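Side-chain contacts in DegV family protein (Streptococcus agalactiae, PDB 3LUP), which binds a long-chain fatty acid, here elaidic acid, and may take part in lipid transport or fatty acid metabolism: residues G128-N133 with Q152-K157; E219-M224 with A253-D258; E223-G228 with F279-K284. All coordinates share one frame; numbering follows the deposited sequence.

Contact 1: G128-N133 with Q152-K157; sequences GNLVRN and QSQIEK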
ATOM      1  N   GLY A 128      -0.080   5.765   2.718  1.00 30.99           N
ATOM      2  CA  GLY A 128      -0.552   6.518   3.866  1.00 30.19           C
ATOM      3  C   GLY A 128       0.233   7.791   3.992  1.00 30.39           C
ATOM      4  O   GLY A 128      -0.320   8.853   4.292  1.00 30.36           O
ATOM      5  N   ASN A 129       1.532   7.683   3.749  1.00 30.67           N
ATOM      6  CA  ASN A 129       2.411   8.849   3.682  1.00 30.89           C
ATOM      7  C   ASN A 129       1.974   9.866   2.629  1.00 30.62           C
ATOM      8  O   ASN A 129       2.053  11.052   2.874  1.00 30.26           O
ATOM      9  CB  ASN A 129       3.849   8.421   3.408  1.00 31.49           C
ATOM     10  CG  ASN A 129       4.518   7.742   4.613  1.00 32.65           C
ATOM     11  OD1 ASN A 129       5.596   7.163   4.467  1.00 34.56           O
ATOM     12  ND2 ASN A 129       3.898   7.828   5.798  1.00 32.47           N
ATOM     13  N   LEU A 130       1.495   9.398   1.474  1.00 30.49           N
ATOM     14  CA  LEU A 130       0.967  10.304   0.451  1.00 30.54           C
ATOM     15  C   LEU A 130      -0.206  11.125   0.957  1.00 30.47           C
ATOM     16  O   LEU A 130      -0.296  12.319   0.700  1.00 30.32           O
ATOM     17  CB  LEU A 130       0.565   9.554  -0.818  1.00 30.41           C
ATOM     18  CG  LEU A 130       1.729   9.064  -1.682  1.00 30.64           C
ATOM     19  CD1 LEU A 130       1.200   8.177  -2.807  1.00 29.84           C
ATOM     20  CD2 LEU A 130       2.577  10.210  -2.222  1.00 28.26           C
ATOM     21  N   VAL A 131      -1.108  10.464   1.667  1.00 30.73           N
ATOM     22  CA  VAL A 131      -2.253  11.122   2.265  1.00 30.88           C
ATOM     23  C   VAL A 131      -1.764  12.220   3.202  1.00 31.45           C
ATOM     24  O   VAL A 131      -2.083  13.392   3.015  1.00 31.88           O
ATOM     25  CB  VAL A 131      -3.137  10.097   3.017  1.00 31.14           C
ATOM     26  CG1 VAL A 131      -4.237  10.783   3.813  1.00 29.80           C
ATOM     27  CG2 VAL A 131      -3.712   9.059   2.032  1.00 30.52           C
ATOM     28  N   ARG A 132      -0.963  11.828   4.188  1.00 31.82           N
ATOM     29  CA  ARG A 132      -0.314  12.757   5.094  1.00 32.10           C
ATOM     30  C   ARG A 132       0.396  13.917   4.368  1.00 32.52           C
ATOM     31  O   ARG A 132       0.231  15.074   4.749  1.00 32.92           O
ATOM     32  CB  ARG A 132       0.662  11.978   5.971  1.00 31.97           C
ATOM     33  CG  ARG A 132       1.199  12.714   7.171  1.00 32.37           C
ATOM     34  CD  ARG A 132       2.432  13.532   6.842  1.00 33.89           C
ATOM     35  NE  ARG A 132       3.417  12.749   6.101  1.00 34.50           N
ATOM     36  CZ  ARG A 132       4.289  11.914   6.657  1.00 35.21           C
ATOM     37  NH1 ARG A 132       5.152  11.256   5.890  1.00 36.48           N
ATOM     38  NH2 ARG A 132       4.304  11.732   7.974  1.00 34.79           N
ATOM     39  N   ASN A 133       1.188  13.611   3.345  1.00 33.03           N
ATOM     40  CA  ASN A 133       1.893  14.641   2.575  1.00 33.77           C
ATOM     41  C   ASN A 133       0.940  15.655   1.968  1.00 34.77           C
ATOM     42  O   ASN A 133       1.144  16.866   2.095  1.00 34.65           O
ATOM     43  CB  ASN A 133       2.776  14.030   1.477  1.00 33.09           C
ATOM     44  CG  ASN A 133       3.956  13.281   2.038  1.00 32.59           C
ATOM     45  OD1 ASN A 133       4.112  13.185   3.253  1.00 32.78           O
ATOM     46  ND2 ASN A 133       4.788  12.725   1.164  1.00 30.66           N
ATOM     47  N   GLN A 152       2.065  13.479  -7.526  1.00 31.95           N
ATOM     48  CA  GLN A 152       2.439  12.660  -8.693  1.00 32.29           C
ATOM     49  C   GLN A 152       3.936  12.418  -8.835  1.00 32.06           C
ATOM     50  O   GLN A 152       4.366  11.282  -9.107  1.00 32.30           O
ATOM     51  CB  GLN A 152       1.871  13.239  -9.988  1.00 32.65           C
ATOM     52  CG  GLN A 152       0.624  12.498 -10.461  1.00 35.74           C
ATOM     53  CD  GLN A 152      -0.341  13.376 -11.262  1.00 40.05           C
ATOM     54  OE1 GLN A 152       0.001  14.498 -11.680  1.00 42.22           O
ATOM     55  NE2 GLN A 152      -1.564  12.863 -11.478  1.00 40.54           N
ATOM     56  N   SER A 153       4.725  13.473  -8.645  1.00 31.50           N
ATOM     57  CA  SER A 153       6.182  13.341  -8.643  1.00 31.13           C
ATOM     58  C   SER A 153       6.672  12.532  -7.434  1.00 30.64           C
ATOM     59  O   SER A 153       7.690  11.848  -7.522  1.00 30.44           O
ATOM     60  CB  SER A 153       6.881  14.709  -8.727  1.00 31.25           C
ATOM     61  OG  SER A 153       6.811  15.417  -7.503  1.00 31.57           O
ATOM     62  N   GLN A 154       5.945  12.609  -6.318  1.00 30.10           N
ATOM     63  CA  GLN A 154       6.241  11.782  -5.145  1.00 29.53           C
ATOM     64  C   GLN A 154       5.914  10.328  -5.405  1.00 29.23           C
ATOM     65  O   GLN A 154       6.659   9.433  -5.004  1.00 28.95           O
ATOM     66  CB  GLN A 154       5.466  12.255  -3.920  1.00 29.36           C
ATOM     67  CG  GLN A 154       6.175  13.326  -3.130  1.00 28.51           C
ATOM     68  CD  GLN A 154       5.411  13.687  -1.886  1.00 28.73           C
ATOM     69  OE1 GLN A 154       4.517  12.954  -1.452  1.00 27.57           O
ATOM     70  NE2 GLN A 154       5.750  14.828  -1.302  1.00 29.34           N
ATOM     71  N   ILE A 155       4.793  10.098  -6.076  1.00 28.98           N
ATOM     72  CA  ILE A 155       4.431   8.760  -6.528  1.00 29.23           C
ATOM     73  C   ILE A 155       5.558   8.144  -7.360  1.00 29.84           C
ATOM     74  O   ILE A 155       5.742   6.951  -7.337  1.00 30.46           O
ATOM     75  CB  ILE A 155       3.098   8.793  -7.310  1.00 28.98           C
ATOM     76  CG1 ILE A 155       1.939   8.897  -6.327  1.00 28.05           C
ATOM     77  CG2 ILE A 155       2.950   7.576  -8.242  1.00 28.37           C
ATOM     78  CD1 ILE A 155       0.741   9.636  -6.854  1.00 28.08           C
ATOM     79  N   GLU A 156       6.326   8.972  -8.067  1.00 30.47           N
ATOM     80  CA  GLU A 156       7.462   8.514  -8.881  1.00 30.56           C
ATOM     81  C   GLU A 156       8.706   8.078  -8.107  1.00 29.97           C
ATOM     82  O   GLU A 156       9.526   7.322  -8.630  1.00 30.69           O
ATOM     83  CB  GLU A 156       7.863   9.597  -9.883  1.00 31.00           C
ATOM     84  CG  GLU A 156       6.741  10.023 -10.820  1.00 34.24           C
ATOM     85  CD  GLU A 156       6.171   8.865 -11.618  1.00 37.74           C
ATOM     86  OE1 GLU A 156       6.758   8.524 -12.670  1.00 40.89           O
ATOM     87  OE2 GLU A 156       5.134   8.307 -11.207  1.00 39.22           O
ATOM     88  N   LYS A 157       8.880   8.564  -6.886  1.00 29.23           N
ATOM     89  CA  LYS A 157      10.085   8.244  -6.137  1.00 28.45           C
ATOM     90  C   LYS A 157       9.842   7.135  -5.133  1.00 28.06           C
ATOM     91  O   LYS A 157      10.784   6.503  -4.686  1.00 27.63           O
ATOM     92  CB  LYS A 157      10.672   9.478  -5.448  1.00 28.47           C
ATOM     93  CG  LYS A 157      10.846  10.729  -6.324  1.00 29.41           C
ATOM     94  CD  LYS A 157      11.731  10.530  -7.555  1.00 30.88           C
ATOM     95  CE  LYS A 157      13.203  10.659  -7.234  1.00 32.66           C
ATOM     96  NZ  LYS A 157      14.065  10.495  -8.452  1.00 33.53           N
TER

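Contact 2: E219-M224 with A253-D258; sequences EIVKEM and AGLKDD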
ATOM      1  N   GLU A 219      20.743  -3.323   1.181  1.00 35.92           N
ATOM      2  CA  GLU A 219      21.555  -2.677   0.149  1.00 36.01           C
ATOM      3  C   GLU A 219      20.705  -1.871  -0.831  1.00 35.48           C
ATOM      4  O   GLU A 219      21.104  -0.778  -1.260  1.00 35.41           O
ATOM      5  CB  GLU A 219      22.412  -3.696  -0.590  1.00 36.39           C
ATOM      6  CG  GLU A 219      23.611  -4.177   0.220  1.00 38.60           C
ATOM      7  CD  GLU A 219      24.171  -5.500  -0.282  1.00 43.01           C
ATOM      8  OE1 GLU A 219      23.908  -5.862  -1.456  1.00 45.17           O
ATOM      9  OE2 GLU A 219      24.872  -6.188   0.500  1.00 44.48           O
ATOM     10  N   ILE A 220      19.524  -2.399  -1.148  1.00 34.79           N
ATOM     11  CA  ILE A 220      18.616  -1.768  -2.100  1.00 34.05           C
ATOM     12  C   ILE A 220      18.075  -0.458  -1.550  1.00 34.08           C
ATOM     13  O   ILE A 220      17.994   0.531  -2.279  1.00 34.25           O
ATOM     14  CB  ILE A 220      17.460  -2.706  -2.495  1.00 33.79           C
ATOM     15  CG1 ILE A 220      17.978  -3.851  -3.371  1.00 33.25           C
ATOM     16  CG2 ILE A 220      16.416  -1.948  -3.272  1.00 33.52           C
ATOM     17  CD1 ILE A 220      16.965  -4.925  -3.675  1.00 30.29           C
ATOM     18  N   VAL A 221      17.718  -0.452  -0.267  1.00 34.23           N
ATOM     19  CA  VAL A 221      17.304   0.780   0.425  1.00 34.45           C
ATOM     20  C   VAL A 221      18.361   1.888   0.290  1.00 34.62           C
ATOM     21  O   VAL A 221      18.029   3.058   0.075  1.00 34.07           O
ATOM     22  CB  VAL A 221      17.059   0.541   1.940  1.00 34.46           C
ATOM     23  CG1 VAL A 221      16.773   1.852   2.653  1.00 34.80           C
ATOM     24  CG2 VAL A 221      15.920  -0.420   2.168  1.00 34.16           C
ATOM     25  N   LYS A 222      19.631   1.497   0.402  1.00 34.97           N
ATOM     26  CA  LYS A 222      20.719   2.449   0.397  1.00 35.74           C
ATOM     27  C   LYS A 222      20.854   3.071  -0.983  1.00 36.04           C
ATOM     28  O   LYS A 222      21.168   4.271  -1.104  1.00 35.69           O
ATOM     29  CB  LYS A 222      22.023   1.773   0.816  1.00 36.27           C
ATOM     30  CG  LYS A 222      23.105   2.723   1.326  1.00 37.38           C
ATOM     31  CD  LYS A 222      24.308   1.947   1.884  1.00 40.92           C
ATOM     32  CE  LYS A 222      25.157   2.826   2.849  1.00 43.14           C
ATOM     33  NZ  LYS A 222      26.393   2.136   3.380  1.00 43.32           N
ATOM     34  N   GLU A 223      20.611   2.249  -2.011  1.00 36.15           N
ATOM     35  CA  GLU A 223      20.646   2.702  -3.400  1.00 36.57           C
ATOM     36  C   GLU A 223      19.492   3.635  -3.682  1.00 36.12           C
ATOM     37  O   GLU A 223      19.680   4.752  -4.182  1.00 36.04           O
ATOM     38  CB  GLU A 223      20.550   1.527  -4.355  1.00 36.78           C
ATOM     39  CG  GLU A 223      21.798   0.679  -4.413  1.00 40.76           C
ATOM     40  CD  GLU A 223      21.791  -0.269  -5.608  1.00 45.58           C
ATOM     41  OE1 GLU A 223      20.794  -0.245  -6.386  1.00 46.99           O
ATOM     42  OE2 GLU A 223      22.788  -1.023  -5.764  1.00 46.64           O
HETATM   43  N   MSE A 224      18.295   3.158  -3.346  1.00 35.45           N
HETATM   44  CA  MSE A 224      17.062   3.864  -3.634  1.00 34.96           C
HETATM   45  C   MSE A 224      16.965   5.237  -2.960  1.00 34.26           C
HETATM   46  O   MSE A 224      16.377   6.161  -3.526  1.00 34.00           O
HETATM   47  CB  MSE A 224      15.863   2.976  -3.268  1.00 35.12           C
HETATM   48  CG  MSE A 224      15.858   1.657  -4.036  1.00 36.67           C
HETATM   49 SE   MSE A 224      15.478   1.834  -5.967  0.75 41.56          SE
HETATM   50  CE  MSE A 224      17.006   0.851  -6.692  1.00 40.85           C
ATOM     51  N   ALA A 253      23.704   0.480   8.493  1.00 34.60           N
ATOM     52  CA  ALA A 253      24.030   1.238   7.288  1.00 35.22           C
ATOM     53  C   ALA A 253      23.921   2.769   7.474  1.00 35.75           C
ATOM     54  O   ALA A 253      24.306   3.534   6.586  1.00 36.08           O
ATOM     55  CB  ALA A 253      23.206   0.744   6.102  1.00 34.82           C
ATOM     56  N   GLY A 254      23.432   3.205   8.635  1.00 36.01           N
ATOM     57  CA  GLY A 254      23.255   4.628   8.935  1.00 36.37           C
ATOM     58  C   GLY A 254      21.856   5.207   8.737  1.00 36.85           C
ATOM     59  O   GLY A 254      21.682   6.422   8.810  1.00 36.70           O
ATOM     60  N   LEU A 255      20.855   4.349   8.506  1.00 37.25           N
ATOM     61  CA  LEU A 255      19.509   4.790   8.091  1.00 37.60           C
ATOM     62  C   LEU A 255      18.419   4.669   9.159  1.00 38.04           C
ATOM     63  O   LEU A 255      17.235   4.757   8.840  1.00 38.69           O
ATOM     64  CB  LEU A 255      19.071   4.069   6.802  1.00 37.41           C
ATOM     65  CG  LEU A 255      19.972   4.209   5.565  1.00 37.06           C
ATOM     66  CD1 LEU A 255      19.675   3.121   4.570  1.00 36.63           C
ATOM     67  CD2 LEU A 255      19.828   5.575   4.912  1.00 37.44           C
ATOM     68  N   LYS A 256      18.827   4.490  10.413  1.00 38.51           N
ATOM     69  CA  LYS A 256      17.937   4.322  11.571  1.00 38.85           C
ATOM     70  C   LYS A 256      16.907   5.447  11.750  1.00 39.73           C
ATOM     71  O   LYS A 256      15.827   5.229  12.296  1.00 39.78           O
ATOM     72  CB  LYS A 256      18.811   4.224  12.836  1.00 38.77           C
ATOM     73  CG  LYS A 256      18.107   3.827  14.130  1.00 37.57           C
ATOM     74  CD  LYS A 256      18.786   4.444  15.355  1.00 36.80           C
ATOM     75  CE  LYS A 256      19.983   3.618  15.851  1.00 36.63           C
ATOM     76  NZ  LYS A 256      20.691   4.258  16.990  1.00 34.63           N
ATOM     77  N   ASP A 257      17.234   6.648  11.285  1.00 40.90           N
ATOM     78  CA  ASP A 257      16.516   7.853  11.725  1.00 41.86           C
ATOM     79  C   ASP A 257      15.084   8.000  11.242  1.00 41.65           C
ATOM     80  O   ASP A 257      14.214   8.367  12.019  1.00 41.68           O
ATOM     81  CB  ASP A 257      17.338   9.109  11.445  1.00 42.21           C
ATOM     82  CG  ASP A 257      18.514   9.238  12.393  1.00 44.38           C
ATOM     83  OD1 ASP A 257      18.291   9.153  13.628  1.00 45.54           O
ATOM     84  OD2 ASP A 257      19.660   9.406  11.907  1.00 46.81           O
ATOM     85  N   ASP A 258      14.848   7.720   9.968  1.00 41.82           N
ATOM     86  CA  ASP A 258      13.487   7.711   9.424  1.00 41.84           C
ATOM     87  C   ASP A 258      13.066   6.268   9.130  1.00 41.16           C
ATOM     88  O   ASP A 258      12.655   5.931   8.017  1.00 40.88           O
ATOM     89  CB  ASP A 258      13.409   8.578   8.159  1.00 42.41           C
ATOM     90  CG  ASP A 258      13.886  10.004   8.393  1.00 43.35           C
ATOM     91  OD1 ASP A 258      13.191  10.772   9.101  1.00 44.84           O
ATOM     92  OD2 ASP A 258      14.951  10.363   7.853  1.00 44.00           O
TER

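Contact 3: E223-G228 with F279-K284; sequences EMTADG and FGITPK. With ELA (Elaidic acid), chain B.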
ATOM      1  N   GLU A 223      20.611   2.249  -2.011  1.00 36.15           N
ATOM      2  CA  GLU A 223      20.646   2.702  -3.400  1.00 36.57           C
ATOM      3  C   GLU A 223      19.492   3.635  -3.682  1.00 36.12           C
ATOM      4  O   GLU A 223      19.680   4.752  -4.182  1.00 36.04           O
ATOM      5  CB  GLU A 223      20.550   1.527  -4.355  1.00 36.78           C
ATOM      6  CG  GLU A 223      21.798   0.679  -4.413  1.00 40.76           C
ATOM      7  CD  GLU A 223      21.791  -0.269  -5.608  1.00 45.58           C
ATOM      8  OE1 GLU A 223      20.794  -0.245  -6.386  1.00 46.99           O
ATOM      9  OE2 GLU A 223      22.788  -1.023  -5.764  1.00 46.64           O
HETATM   10  N   MSE A 224      18.295   3.158  -3.346  1.00 35.45           N
HETATM   11  CA  MSE A 224      17.062   3.864  -3.634  1.00 34.96           C
HETATM   12  C   MSE A 224      16.965   5.237  -2.960  1.00 34.26           C
HETATM   13  O   MSE A 224      16.377   6.161  -3.526  1.00 34.00           O
HETATM   14  CB  MSE A 224      15.863   2.976  -3.268  1.00 35.12           C
HETATM   15  CG  MSE A 224      15.858   1.657  -4.036  1.00 36.67           C
HETATM   16 SE   MSE A 224      15.478   1.834  -5.967  0.75 41.56          SE
HETATM   17  CE  MSE A 224      17.006   0.851  -6.692  1.00 40.85           C
ATOM     18  N   THR A 225      17.542   5.366  -1.764  1.00 33.43           N
ATOM     19  CA  THR A 225      17.405   6.586  -0.966  1.00 32.52           C
ATOM     20  C   THR A 225      18.544   7.567  -1.169  1.00 31.90           C
ATOM     21  O   THR A 225      18.603   8.607  -0.514  1.00 32.11           O
ATOM     22  CB  THR A 225      17.257   6.276   0.539  1.00 32.55           C
ATOM     23  OG1 THR A 225      18.428   5.596   1.011  1.00 33.23           O
ATOM     24  CG2 THR A 225      16.037   5.418   0.784  1.00 32.17           C
ATOM     25  N   ALA A 226      19.439   7.242  -2.092  1.00 31.59           N
ATOM     26  CA  ALA A 226      20.623   8.071  -2.359  1.00 30.96           C
ATOM     27  C   ALA A 226      20.290   9.453  -2.908  1.00 30.48           C
ATOM     28  O   ALA A 226      21.089  10.370  -2.780  1.00 30.11           O
ATOM     29  CB  ALA A 226      21.553   7.354  -3.313  1.00 30.98           C
ATOM     30  N   ASP A 227      19.113   9.594  -3.513  1.00 30.30           N
ATOM     31  CA  ASP A 227      18.765  10.827  -4.220  1.00 30.45           C
ATOM     32  C   ASP A 227      17.935  11.861  -3.433  1.00 30.53           C
ATOM     33  O   ASP A 227      17.529  12.877  -3.992  1.00 30.78           O
ATOM     34  CB  ASP A 227      18.152  10.534  -5.603  1.00 30.21           C
ATOM     35  CG  ASP A 227      16.858   9.753  -5.527  1.00 30.12           C
ATOM     36  OD1 ASP A 227      16.527   9.236  -4.442  1.00 28.72           O
ATOM     37  OD2 ASP A 227      16.174   9.652  -6.566  1.00 29.71           O
ATOM     38  N   GLY A 228      17.694  11.617  -2.149  1.00 30.36           N
ATOM     39  CA  GLY A 228      16.961  12.583  -1.350  1.00 30.27           C
ATOM     40  C   GLY A 228      16.607  12.082   0.025  1.00 30.57           C
ATOM     41  O   GLY A 228      17.200  11.118   0.524  1.00 30.96           O
ATOM     42  N   PHE A 279       9.905  -3.482   2.402  1.00 28.25           N
ATOM     43  CA  PHE A 279      10.076  -2.093   2.783  1.00 28.46           C
ATOM     44  C   PHE A 279       9.343  -1.193   1.792  1.00 28.82           C
ATOM     45  O   PHE A 279       9.068  -1.593   0.655  1.00 29.21           O
ATOM     46  CB  PHE A 279      11.557  -1.694   2.954  1.00 28.43           C
ATOM     47  CG  PHE A 279      12.324  -1.578   1.662  1.00 27.51           C
ATOM     48  CD1 PHE A 279      13.175  -2.602   1.253  1.00 28.53           C
ATOM     49  CD2 PHE A 279      12.216  -0.448   0.876  1.00 26.33           C
ATOM     50  CE1 PHE A 279      13.899  -2.511   0.065  1.00 28.44           C
ATOM     51  CE2 PHE A 279      12.928  -0.339  -0.311  1.00 29.39           C
ATOM     52  CZ  PHE A 279      13.777  -1.377  -0.722  1.00 29.21           C
ATOM     53  N   GLY A 280       9.017   0.015   2.241  1.00 28.61           N
ATOM     54  CA  GLY A 280       8.513   1.050   1.356  1.00 28.30           C
ATOM     55  C   GLY A 280       9.171   2.359   1.732  1.00 28.05           C
ATOM     56  O   GLY A 280       9.334   2.642   2.933  1.00 28.11           O
ATOM     57  N   ILE A 281       9.566   3.133   0.714  1.00 27.27           N
ATOM     58  CA  ILE A 281      10.099   4.479   0.916  1.00 26.79           C
ATOM     59  C   ILE A 281       9.200   5.538   0.269  1.00 26.92           C
ATOM     60  O   ILE A 281       8.543   5.284  -0.751  1.00 26.39           O
ATOM     61  CB  ILE A 281      11.573   4.639   0.422  1.00 26.89           C
ATOM     62  CG1 ILE A 281      11.645   4.682  -1.113  1.00 26.83           C
ATOM     63  CG2 ILE A 281      12.511   3.578   1.078  1.00 26.68           C
ATOM     64  CD1 ILE A 281      13.030   4.907  -1.685  1.00 28.09           C
ATOM     65  N   THR A 282       9.176   6.714   0.884  1.00 26.71           N
ATOM     66  CA  THR A 282       8.395   7.831   0.405  1.00 27.15           C
ATOM     67  C   THR A 282       9.236   9.075   0.588  1.00 27.84           C
ATOM     68  O   THR A 282       9.833   9.249   1.652  1.00 28.00           O
ATOM     69  CB  THR A 282       7.098   8.019   1.230  1.00 27.09           C
ATOM     70  OG1 THR A 282       6.382   6.789   1.266  1.00 27.42           O
ATOM     71  CG2 THR A 282       6.207   9.077   0.623  1.00 25.84           C
ATOM     72  N   PRO A 283       9.276   9.957  -0.438  1.00 28.46           N
ATOM     73  CA  PRO A 283       9.972  11.229  -0.298  1.00 28.72           C
ATOM     74  C   PRO A 283       9.398  12.037   0.861  1.00 29.37           C
ATOM     75  O   PRO A 283       8.191  12.035   1.079  1.00 29.47           O
ATOM     76  CB  PRO A 283       9.651  11.945  -1.610  1.00 28.66           C
ATOM     77  CG  PRO A 283       9.254  10.872  -2.548  1.00 28.35           C
ATOM     78  CD  PRO A 283       8.606   9.834  -1.749  1.00 28.21           C
ATOM     79  N   LYS A 284      10.259  12.713   1.606  1.00 30.14           N
ATOM     80  CA  LYS A 284       9.779  13.675   2.576  1.00 30.95           C
ATOM     81  C   LYS A 284       9.126  14.868   1.888  1.00 31.71           C
ATOM     82  O   LYS A 284       9.594  15.361   0.856  1.00 31.65           O
ATOM     83  CB  LYS A 284      10.892  14.131   3.514  1.00 30.66           C
ATOM     84  CG  LYS A 284      11.201  13.105   4.559  1.00 30.61           C
ATOM     85  CD  LYS A 284      12.172  13.619   5.576  1.00 30.49           C
ATOM     86  CE  LYS A 284      12.746  12.449   6.331  1.00 30.58           C
ATOM     87  NZ  LYS A 284      13.573  12.895   7.463  1.00 31.14           N
TER
HETATM   88  CA  ELA B 301      -9.157  -6.723  -6.048  1.00 52.96           C
HETATM   89  C   ELA B 301      -9.977  -7.840  -6.702  1.00 54.95           C
HETATM   90  O   ELA B 301      -9.806  -9.067  -6.436  1.00 54.14           O
HETATM   91  C3  ELA B 301      -9.338  -6.625  -4.535  1.00 48.32           C
HETATM   92  C4  ELA B 301      -8.753  -5.326  -3.992  1.00 46.96           C
HETATM   93  C5  ELA B 301      -7.694  -5.561  -2.896  1.00 46.74           C
HETATM   94  C6  ELA B 301      -6.305  -5.816  -3.498  1.00 44.62           C
HETATM   95  C7  ELA B 301      -5.248  -6.419  -2.582  1.00 42.43           C
HETATM   96  C8  ELA B 301      -3.953  -6.662  -3.367  1.00 42.25           C
HETATM   97  C9  ELA B 301      -2.720  -6.412  -2.509  1.00 41.37           C
HETATM   98  C10 ELA B 301      -1.364  -6.826  -2.943  1.00 40.25           C
HETATM   99  C11 ELA B 301      -0.291  -7.082  -1.903  1.00 39.40           C
HETATM  100  C12 ELA B 301       1.022  -6.382  -2.228  1.00 37.95           C
HETATM  101  C13 ELA B 301       1.350  -5.242  -1.280  1.00 37.06           C
HETATM  102  C14 ELA B 301       2.845  -5.039  -1.079  1.00 36.64           C
HETATM  103  C15 ELA B 301       3.091  -3.938  -0.037  1.00 36.35           C
HETATM  104  C16 ELA B 301       4.535  -3.434   0.005  1.00 34.37           C
HETATM  105  C17 ELA B 301       4.614  -1.958  -0.367  1.00 34.94           C
HETATM  106  C18 ELA B 301       5.658  -1.205   0.448  1.00 34.37           C
HETATM  107  OXT ELA B 301     -10.843  -7.531  -7.553  1.00 55.09           O

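Contact 1: G128-N133 with Q152-K157
Asn-133 and Gln-154 meet amide to amide with their planes almost perpendicular, 87° apart. The bond between Asn-133 ND2 and Gln-154 OE1 is 2.6 Å long and nearly straight at the hydrogen (174°). The acceptor lies in the amide plane of Asn-133, whereas the donor stands well above the carbonyl plane of Gln-154 rather than on a lone pair. Beside this pair, Leu-130 and Gln-154 pass flank to flank, heading opposite ways, which brings Leu-130 CD2 to 3.4 Å from Gln-154 OE1. The other methyl of the leucine faces Ile-155, whose side chain it crosses at about a right angle, with Leu-130 CD1 3.7 Å from Ile-155 CG1. These buried residues join two consecutive helices, 124-138 and 144-155, a helix-loop-helix unit whose helices run in broadly opposite senses, at a marked tilt, on the path from the four-stranded parallel sheet to the mixed sheet of the DegV fold. Rotation of the Asn-133 amide is fixed from its other end, where Arg-132 NE donates to Asn-133 OD1 at 3.0 Å, in the carbonyl plane and at the edge of the guanidinium. Arg-132 NH1 forms a salt bridge with Asp-231, and Gln-154 NE2 donates to Asn-285 OD1.

Contact 2: E219-M224 with A253-D258
With CG1 anti to the backbone N (chi1 174°), Val-221 reaches from helix 210-224 to Leu-255, whose CG stands anti to its own carbonyl carbon (chi1 -57°) and carries CD1 back toward the helix. The two side chains lie side by side with their ends pointing opposite ways, and they touch through single methyls, Val-221 CG1 lying 3.7 Å from Leu-255 CD1. The same leucine methyl also approaches the helix backbone, with Lys-222 CA 4.4 Å from Leu-255 CD1. Lys-222 is stretched out along its whole length and passes alongside Ala-253 with its aliphatic part: Lys-222 CE is 4.3 Å from Ala-253 CB and 3.9 Å from Ala-253 O. No hydrogen bond spans the segments, so this more exposed half of the contact rests on methylene packing, while the Val-221 half is the more deeply buried. Leu-250 of helix 240-252 touches both Val-221 and Leu-255 and continues the apolar layer between the helices. Gly-254, with a positive phi of 98°, closes the end of helix 240-252 in a Schellman motif, and the residue after it, Leu-255, points toward the neighbouring helix. The contact thus packs a helix C-terminus, within the beta-alpha-beta crossover that links the adjacent parallel strands 230-236 and 259-263, against the helix beside it.

Contact 3: E223-G228 with F279-K284
The last turn of helix 210-224 and the bend that follows pass over strand 277-283 at Ile-281, where the CA atoms of Thr-225 and Ile-281 are 7.8 Å apart. Ile-281 points toward the helix and ends in CD1, which meets two residues: Met-224 CB lies 3.8 Å from Ile-281 CD1, and Thr-225 CG2 lies 3.9 Å from that same CD1. The isoleucine puts CG1 between its backbone N and carbonyl carbon (chi1 74°), and from there CD1 extends outward to the helix end. Met-224, a selenomethionine, touches with the base of its side chain, because the chain bends at chi2 (-70°) and again at chi3, leading SE away from the strand. Thr-225 turns its two branches to different tasks: OG1 is hydrogen-bonded to Val-221 O one turn back, while CG2 comes at a slant against Ile-281, the methyls Thr-225 CG2 and Ile-281 CG2 being 4.0 Å apart. At Phe-279 and Gly-280 the strand's other face borders the ligand pocket. There the methyl end of elaidic acid, C18, approaches Phe-279 O at 3.4 Å and Gly-280 CA at 3.7 Å, the glycine allowing the chain end to lie against the backbone. With no hydrogen bond across it, the contact between helix end and strand probably depends on apolar packing rather than on directional bonds.

Following the chain from the N terminus, contact 1 comes first and closes a short loop between two successive helices. It is complete before the others begin. Contacts 2 and 3 both start from the end of helix 210-224 and share Glu-223 and Met-224. Contact 2 closes at 253-258, before strand 259-263, whereas contact 3 closes at 279-284, near the C terminus, so the residues linking the segments of contact 2 fall largely within the longer excursion of contact 3. Salt bridges join the sites: Lys-157 with Asp-227 connects contacts 1 and 3, and Asp-258 with Lys-284 connects contacts 2 and 3. Strand 277-283 lies between, Thr-282 and Pro-283 meeting the helix pair, Phe-279 and Ile-281 meeting helix 210-224.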